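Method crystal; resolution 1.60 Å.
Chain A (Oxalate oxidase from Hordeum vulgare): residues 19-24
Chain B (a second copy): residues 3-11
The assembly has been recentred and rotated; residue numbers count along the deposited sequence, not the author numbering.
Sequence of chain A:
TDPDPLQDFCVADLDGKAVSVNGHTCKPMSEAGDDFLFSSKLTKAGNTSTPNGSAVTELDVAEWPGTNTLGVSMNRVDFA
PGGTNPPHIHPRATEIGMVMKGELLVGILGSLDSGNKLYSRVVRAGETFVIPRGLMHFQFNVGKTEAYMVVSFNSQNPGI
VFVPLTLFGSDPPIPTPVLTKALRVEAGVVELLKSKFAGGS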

# COMPACT_ATOMS: atom_id res chain seq x y z
N VAL A 19 -22.80 7.59 -8.14
CA VAL A 19 -22.34 6.20 -8.30
C VAL A 19 -21.51 5.84 -7.07
O VAL A 19 -20.83 6.70 -6.50
CB VAL A 19 -21.57 6.00 -9.61
CG1 VAL A 19 -20.39 6.95 -9.72
CG2 VAL A 19 -21.08 4.57 -9.78
N SER A 20 -21.58 4.59 -6.64
CA SER A 20 -20.86 4.12 -5.46
C SER A 20 -19.58 3.38 -5.82
O SER A 20 -19.58 2.54 -6.72
CB SER A 20 -21.78 3.19 -4.65
OG SER A 20 -21.09 2.69 -3.52
N VAL A 21 -18.49 3.68 -5.14
CA VAL A 21 -17.18 3.07 -5.37
C VAL A 21 -16.46 2.95 -4.03
O VAL A 21 -16.95 3.47 -3.03
CB VAL A 21 -16.23 3.84 -6.30
CG1 VAL A 21 -16.55 3.75 -7.78
CG2 VAL A 21 -16.15 5.30 -5.86
N ASN A 22 -15.28 2.33 -4.03
CA ASN A 22 -14.48 2.32 -2.79
C ASN A 22 -14.19 3.78 -2.46
O ASN A 22 -13.61 4.49 -3.28
CB ASN A 22 -13.21 1.52 -2.98
CG ASN A 22 -12.45 1.22 -1.71
OD1 ASN A 22 -13.05 1.03 -0.65
ND2 ASN A 22 -11.13 1.13 -1.83
N GLY A 23 -14.62 4.21 -1.27
CA GLY A 23 -14.46 5.63 -0.91
C GLY A 23 -15.62 6.38 -1.56
O GLY A 23 -16.80 6.08 -1.31
N HIS A 24 -15.34 7.45 -2.29
CA HIS A 24 -16.32 8.30 -2.93
C HIS A 24 -15.85 8.80 -4.30
O HIS A 24 -14.68 9.12 -4.51
CB HIS A 24 -16.62 9.56 -2.10
CG HIS A 24 -17.27 9.29 -0.78
ND1 HIS A 24 -18.61 8.99 -0.65
CD2 HIS A 24 -16.73 9.16 0.46
CE1 HIS A 24 -18.87 8.73 0.62
NE2 HIS A 24 -17.75 8.81 1.31
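Chain B 3-11: PDPLQDFCV

Neither stretch forms a helix or strand; chain B residues 3-11 pass Asn A22 and Gly A23 as irregular loop, nearest where the CA atoms of Gly A23 and Leu B6 lie 4.9 Å apart, and the end-to-end CA traces run in roughly opposite senses. The contact buries 291 Å² in all, and Asn A22 contributes the most, 91 Å².

The Asn A22 CA-to-CB bond points sideways, but chi1 near t (-169°) with chi2 at 34° brings the amide to chain B. There Asn A22 ND2 donates to Asp B4 O (3.1 Å, 169°), while Asn A22 OD1 accepts from Leu B6 N (2.9 Å, 140°) and Gln B7 NE2 (2.9 Å, 153°). These partners fix the amide orientation, since exchanging OD1 and ND2 would set donor against donor and acceptor against acceptor.

The CA-to-CB bond of Gln B7 points toward chain A, and the side chain folds through chi1 p (66°), chi2 m (-73°) and chi3 -56°. With Gln B7 NE2 held by Asn A22, Gln B7 OE1 accepts from Gly A23 N (2.9 Å, 165°) and from a water at 2.7 Å, which also donates to Gly A23 O at 2.8 Å.

Gly A23 has phi 82°, a value favouring glycine. Leu B6, with CA-to-CB toward chain A and rotamer m,t (-75°, -177°), lays CD1 3.5 Å from Gly A23 CA; an ideal CB would clash with that methyl at 2.6 Å. Cys B10, with chi1 off-well at -145°, places SG 3.7 Å from Val A21 O.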

# COMPACT_ATOMS: atom_id res chain seq x y z
N PRO B 3 -5.95 -2.49 -3.05
CA PRO B 3 -6.23 -1.32 -2.25
C PRO B 3 -7.06 -1.65 -1.02
O PRO B 3 -7.97 -2.49 -1.08
CB PRO B 3 -7.02 -0.42 -3.20
CG PRO B 3 -6.67 -0.87 -4.57
CD PRO B 3 -6.41 -2.35 -4.46
N ASP B 4 -6.78 -1.03 0.14
CA ASP B 4 -7.59 -1.27 1.33
C ASP B 4 -8.99 -0.68 1.16
O ASP B 4 -9.19 0.22 0.35
CB ASP B 4 -6.94 -0.62 2.56
CG ASP B 4 -5.83 -1.42 3.20
OD1 ASP B 4 -5.46 -1.10 4.35
OD2 ASP B 4 -5.36 -2.40 2.59
N PRO B 5 -9.96 -1.18 1.91
CA PRO B 5 -11.33 -0.68 1.86
C PRO B 5 -11.46 0.66 2.56
O PRO B 5 -10.69 0.98 3.47
CB PRO B 5 -12.12 -1.77 2.57
CG PRO B 5 -11.16 -2.34 3.56
CD PRO B 5 -9.80 -2.27 2.90
N LEU B 6 -12.43 1.47 2.13
CA LEU B 6 -12.64 2.79 2.71
C LEU B 6 -13.99 2.92 3.41
O LEU B 6 -14.47 4.00 3.74
CB LEU B 6 -12.50 3.86 1.63
CG LEU B 6 -11.08 4.18 1.17
CD1 LEU B 6 -11.18 5.31 0.15
CD2 LEU B 6 -10.17 4.65 2.29
N GLN B 7 -14.64 1.77 3.60
CA GLN B 7 -15.92 1.64 4.26
C GLN B 7 -16.11 0.17 4.63
O GLN B 7 -15.29 -0.65 4.22
CB GLN B 7 -17.09 2.13 3.42
CG GLN B 7 -17.37 1.34 2.15
CD GLN B 7 -16.33 1.60 1.08
OE1 GLN B 7 -16.13 2.75 0.70
NE2 GLN B 7 -15.66 0.54 0.62
N ASP B 8 -17.16 -0.14 5.38
CA ASP B 8 -17.39 -1.53 5.79
C ASP B 8 -17.59 -2.46 4.60
O ASP B 8 -17.03 -3.56 4.56
CB ASP B 8 -18.59 -1.63 6.73
CG ASP B 8 -18.43 -0.95 8.07
OD1 ASP B 8 -19.47 -0.82 8.77
OD2 ASP B 8 -17.33 -0.54 8.47
N PHE B 9 -18.59 -2.17 3.76
CA PHE B 9 -19.01 -3.06 2.69
C PHE B 9 -19.18 -2.33 1.36
O PHE B 9 -19.50 -1.14 1.34
CB PHE B 9 -20.34 -3.74 3.03
CG PHE B 9 -20.56 -4.20 4.44
CD1 PHE B 9 -21.41 -3.51 5.29
CD2 PHE B 9 -19.87 -5.30 4.95
CE1 PHE B 9 -21.59 -3.92 6.60
CE2 PHE B 9 -20.05 -5.71 6.25
CZ PHE B 9 -20.92 -5.02 7.08
N CYS B 10 -18.94 -3.00 0.24
CA CYS B 10 -19.09 -2.38 -1.09
C CYS B 10 -19.30 -3.50 -2.11
O CYS B 10 -18.37 -3.88 -2.82
CB CYS B 10 -17.84 -1.56 -1.39
SG CYS B 10 -18.02 -0.04 -2.33
N VAL B 11 -20.48 -4.11 -2.08
CA VAL B 11 -20.75 -5.25 -2.96
C VAL B 11 -20.63 -4.83 -4.42
O VAL B 11 -21.25 -3.85 -4.84
CB VAL B 11 -22.13 -5.86 -2.69
CG1 VAL B 11 -22.33 -7.17 -3.45
CG2 VAL B 11 -22.32 -6.10 -1.19
O HOH W 1 -17.87 4.81 0.93